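Hydrolase (Thermococcus thioreducens, PDB 6IAH) is a magnesium-dependent phosphatase of the haloacid dehalogenase superfamily with diverse substrate specificity, probably including phosphoglycolate. Local coordinates at residues 128-133 / 161-166. Numbering follows the deposited sequence. Where two conformers were deposited one is given.
Sequences ERPIVR and ERIIGF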
ATOM      1  N   GLU A 128      -2.748   9.402   7.812  1.00 24.98           N
ATOM      2  CA  GLU A 128      -3.569   8.192   7.639  1.00 25.28           C
ATOM      3  C   GLU A 128      -4.551   8.110   8.845  1.00 28.04           C
ATOM      4  O   GLU A 128      -4.220   8.564   9.993  1.00 26.84           O
ATOM      5  CB  GLU A 128      -2.667   6.951   7.563  1.00 24.58           C
ATOM      6  CG  GLU A 128      -1.732   6.978   6.355  1.00 22.12           C
ATOM      7  CD  GLU A 128      -0.736   5.840   6.274  1.00 26.07           C
ATOM      8  OE1 GLU A 128      -0.877   4.934   7.105  1.00 26.62           O
ATOM      9  OE2 GLU A 128       0.173   5.847   5.369  1.00 30.62           O
ATOM     10  N   ARG A 129      -5.740   7.551   8.593  1.00 27.40           N
ATOM     11  CA  ARG A 129      -6.827   7.539   9.566  1.00 27.72           C
ATOM     12  C   ARG A 129      -7.401   6.151   9.661  1.00 26.42           C
ATOM     13  O   ARG A 129      -7.516   5.445   8.638  1.00 23.05           O
ATOM     14  CB  ARG A 129      -7.945   8.462   9.070  1.00 33.86           C
ATOM     15  CG  ARG A 129      -7.554   9.914   9.165  1.00 41.63           C
ATOM     16  CD  ARG A 129      -8.709  10.895   9.009  1.00 50.95           C
ATOM     17  NE  ARG A 129      -9.856  10.455   8.188  1.00 58.26           N
ATOM     18  CZ  ARG A 129     -10.740  11.293   7.605  1.00 65.29           C
ATOM     19  NH1 ARG A 129     -10.623  12.623   7.720  1.00 67.20           N
ATOM     20  NH2 ARG A 129     -11.755  10.809   6.882  1.00 60.91           N
ATOM     21  N   PRO A 130      -7.816   5.754  10.867  1.00 28.65           N
ATOM     22  CA  PRO A 130      -8.419   4.425  11.000  1.00 27.59           C
ATOM     23  C   PRO A 130      -9.794   4.387  10.318  1.00 29.78           C
ATOM     24  O   PRO A 130     -10.533   5.395  10.337  1.00 28.17           O
ATOM     25  CB  PRO A 130      -8.509   4.246  12.519  1.00 29.20           C
ATOM     26  CG  PRO A 130      -8.602   5.618  13.053  1.00 30.69           C
ATOM     27  CD  PRO A 130      -7.723   6.433  12.174  1.00 29.15           C
ATOM     28  N   ILE A 131     -10.059   3.323   9.573  1.00 27.41           N
ATOM     29  CA  ILE A 131     -11.449   3.007   9.174  1.00 27.36           C
ATOM     30  C   ILE A 131     -12.056   2.086  10.230  1.00 27.84           C
ATOM     31  O   ILE A 131     -13.116   2.327  10.735  1.00 28.22           O
ATOM     32  CB  ILE A 131     -11.543   2.370   7.766  1.00 27.45           C
ATOM     33  CG1 ILE A 131     -10.892   3.283   6.719  1.00 29.75           C
ATOM     34  CG2 ILE A 131     -12.992   2.045   7.436  1.00 28.27           C
ATOM     35  CD1 ILE A 131     -10.559   2.596   5.397  1.00 28.99           C
ATOM     36  N   VAL A 132     -11.333   1.051  10.616  1.00 24.32           N
ATOM     37  CA  VAL A 132     -11.882   0.099  11.577  1.00 24.68           C
ATOM     38  C   VAL A 132     -12.006   0.746  12.984  1.00 29.12           C
ATOM     39  O   VAL A 132     -11.248   1.665  13.310  1.00 29.81           O
ATOM     40  CB  VAL A 132     -11.049  -1.197  11.557  1.00 23.93           C
ATOM     41  CG1 VAL A 132      -9.671  -0.972  12.161  1.00 28.63           C
ATOM     42  CG2 VAL A 132     -11.801  -2.312  12.240  1.00 25.01           C
ATOM     43  N   ARG A 133     -13.012   0.321  13.764  1.00 29.13           N
ATOM     44  CA  ARG A 133     -13.190   0.735  15.141  1.00 29.53           C
ATOM     45  C   ARG A 133     -12.539  -0.362  15.925  1.00 29.56           C
ATOM     46  O   ARG A 133     -12.894  -1.520  15.743  1.00 28.20           O
ATOM     47  CB  ARG A 133     -14.662   0.857  15.513  1.00 34.72           C
ATOM     48  CG  ARG A 133     -15.317   1.949  14.665  1.00 38.32           C
ATOM     49  CD  ARG A 133     -16.633   2.401  15.279  1.00 45.41           C
ATOM     50  NE  ARG A 133     -17.539   1.289  15.594  1.00 45.55           N
ATOM     51  CZ  ARG A 133     -18.519   0.818  14.816  1.00 47.86           C
ATOM     52  NH1 ARG A 133     -18.788   1.309  13.600  1.00 45.65           N
ATOM     53  NH2 ARG A 133     -19.248  -0.198  15.287  1.00 50.84           N
ATOM     54  N   GLU A 161      -0.722  -0.545  13.434  1.00 22.31           N
ATOM     55  CA  GLU A 161      -1.200  -0.817  14.768  1.00 23.53           C
ATOM     56  C   GLU A 161      -1.365   0.409  15.677  1.00 23.78           C
ATOM     57  O   GLU A 161      -2.292   0.466  16.472  1.00 23.85           O
ATOM     58  CB  GLU A 161      -0.312  -1.825  15.458  1.00 23.59           C
ATOM     59  CG  GLU A 161      -0.404  -3.149  14.778  1.00 25.78           C
ATOM     60  CD  GLU A 161       0.618  -4.138  15.288  1.00 31.03           C
ATOM     61  OE1 GLU A 161       1.695  -3.722  15.769  1.00 35.25           O
ATOM     62  OE2 GLU A 161       0.320  -5.334  15.229  1.00 34.60           O
ATOM     63  N   ARG A 162      -0.514   1.419  15.521  1.00 23.78           N
ATOM     64  CA  ARG A 162      -0.699   2.695  16.203  1.00 25.11           C
ATOM     65  C   ARG A 162      -1.913   3.434  15.715  1.00 25.34           C
ATOM     66  O   ARG A 162      -2.698   3.967  16.513  1.00 29.30           O
ATOM     67  CB  ARG A 162       0.524   3.592  16.041  1.00 26.07           C
ATOM     68  CG  ARG A 162       1.783   2.992  16.702  1.00 29.23           C
ATOM     69  CD  ARG A 162       2.862   4.055  16.570  1.00 33.41           C
ATOM     70  NE  ARG A 162       4.195   3.505  16.540  1.00 33.83           N
ATOM     71  CZ  ARG A 162       5.262   4.242  16.212  1.00 32.96           C
ATOM     72  NH1 ARG A 162       5.172   5.542  16.005  1.00 35.35           N
ATOM     73  NH2 ARG A 162       6.412   3.691  16.165  1.00 36.33           N
ATOM     74  N   ILE A 163      -2.091   3.450  14.417  1.00 24.29           N
ATOM     75  CA  ILE A 163      -3.210   4.203  13.814  1.00 25.09           C
ATOM     76  C   ILE A 163      -4.556   3.582  14.225  1.00 26.36           C
ATOM     77  O   ILE A 163      -5.482   4.283  14.514  1.00 27.33           O
ATOM     78  CB  ILE A 163      -3.071   4.243  12.268  1.00 25.01           C
ATOM     79  CG1 ILE A 163      -1.874   5.122  11.872  1.00 23.21           C
ATOM     80  CG2 ILE A 163      -4.328   4.806  11.571  1.00 24.36           C
ATOM     81  CD1 ILE A 163      -1.310   4.834  10.537  1.00 23.73           C
ATOM     82  N   ILE A 164      -4.606   2.239  14.191  0.50 25.87           N
ATOM     83  CA  ILE A 164      -5.800   1.457  14.476  0.50 24.56           C
ATOM     84  C   ILE A 164      -6.096   1.407  15.966  0.50 26.93           C
ATOM     85  O   ILE A 164      -7.240   1.533  16.373  0.50 28.73           O
ATOM     86  CB  ILE A 164      -5.653   0.016  13.913  0.50 22.94           C
ATOM     87  CG1 ILE A 164      -5.625   0.067  12.386  0.50 21.22           C
ATOM     88  CG2 ILE A 164      -6.784  -0.906  14.387  0.50 21.20           C
ATOM     89  CD1 ILE A 164      -5.019  -1.132  11.708  0.50 19.63           C
ATOM     90  N   GLY A 165      -5.061   1.256  16.782  1.00 26.84           N
ATOM     91  CA  GLY A 165      -5.202   1.045  18.193  1.00 28.29           C
ATOM     92  C   GLY A 165      -5.491  -0.403  18.504  1.00 30.05           C
ATOM     93  O   GLY A 165      -6.267  -0.707  19.432  1.00 31.03           O
ATOM     94  N   PHE A 166      -4.872  -1.292  17.740  1.00 26.68           N
ATOM     95  CA  PHE A 166      -5.021  -2.733  17.958  1.00 26.91           C
ATOM     96  C   PHE A 166      -3.821  -3.431  17.406  1.00 26.93           C
ATOM     97  O   PHE A 166      -3.314  -3.067  16.340  1.00 26.57           O
ATOM     98  CB  PHE A 166      -6.314  -3.241  17.303  1.00 28.33           C
ATOM     99  CG  PHE A 166      -6.618  -4.704  17.585  1.00 26.87           C
ATOM    100  CD1 PHE A 166      -7.377  -5.066  18.691  1.00 29.72           C
ATOM    101  CD2 PHE A 166      -6.225  -5.686  16.707  1.00 26.12           C
ATOM    102  CE1 PHE A 166      -7.666  -6.398  18.932  1.00 31.22           C
ATOM    103  CE2 PHE A 166      -6.524  -7.033  16.935  1.00 30.01           C
ATOM    104  CZ  PHE A 166      -7.245  -7.384  18.046  1.00 29.65           C
TER
HETATM  105  O   HOH W   1      -9.675   2.127  15.567  1.00 30.88           O
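Ile163 overlaps the Pro130 ring with its CG2 branch and Glu128 with the end of its other branch, CD1. Its CG2 lies 3.8 Å from Pro130 CD, while Ile163 CD1 crosses the Glu128 side chain at a slant, touching Glu128 CB and coming within 3.5 Å of Glu128 OE1. With chi1 at -69°, Ile163 CG1 is anti to the carbonyl carbon and CG2 anti to the backbone N, which turns CG2 to the proline. That ring also sits over the last turn of helix 154-164, with Pro130 CB 3.6 Å from Ile163 O. An alanine at Ile163 would probably leave Pro130 CD and Glu128 CB without the CG2 and CD1 methyls they pack on. The Glu128 carboxylate itself is held from elsewhere, by Arg152 through OE1 and by Tyr109 and Ser17 through OE2. Further along, Val132 CG1 packs on Ile164 CG2 at 3.6 Å, beside Leu137. No direct hydrogen bond joins the segments; instead one water donates to Val132 O and, at 2.6 Å, to Ile164 O. Ile12 touches both isoleucines. The helix end thus backs the antiparallel pair of strand 12-13, just after the DxD motif, and strand 129-130, returning after the helical insertion, consistent with the HAD-fold flap carrying a cap domain.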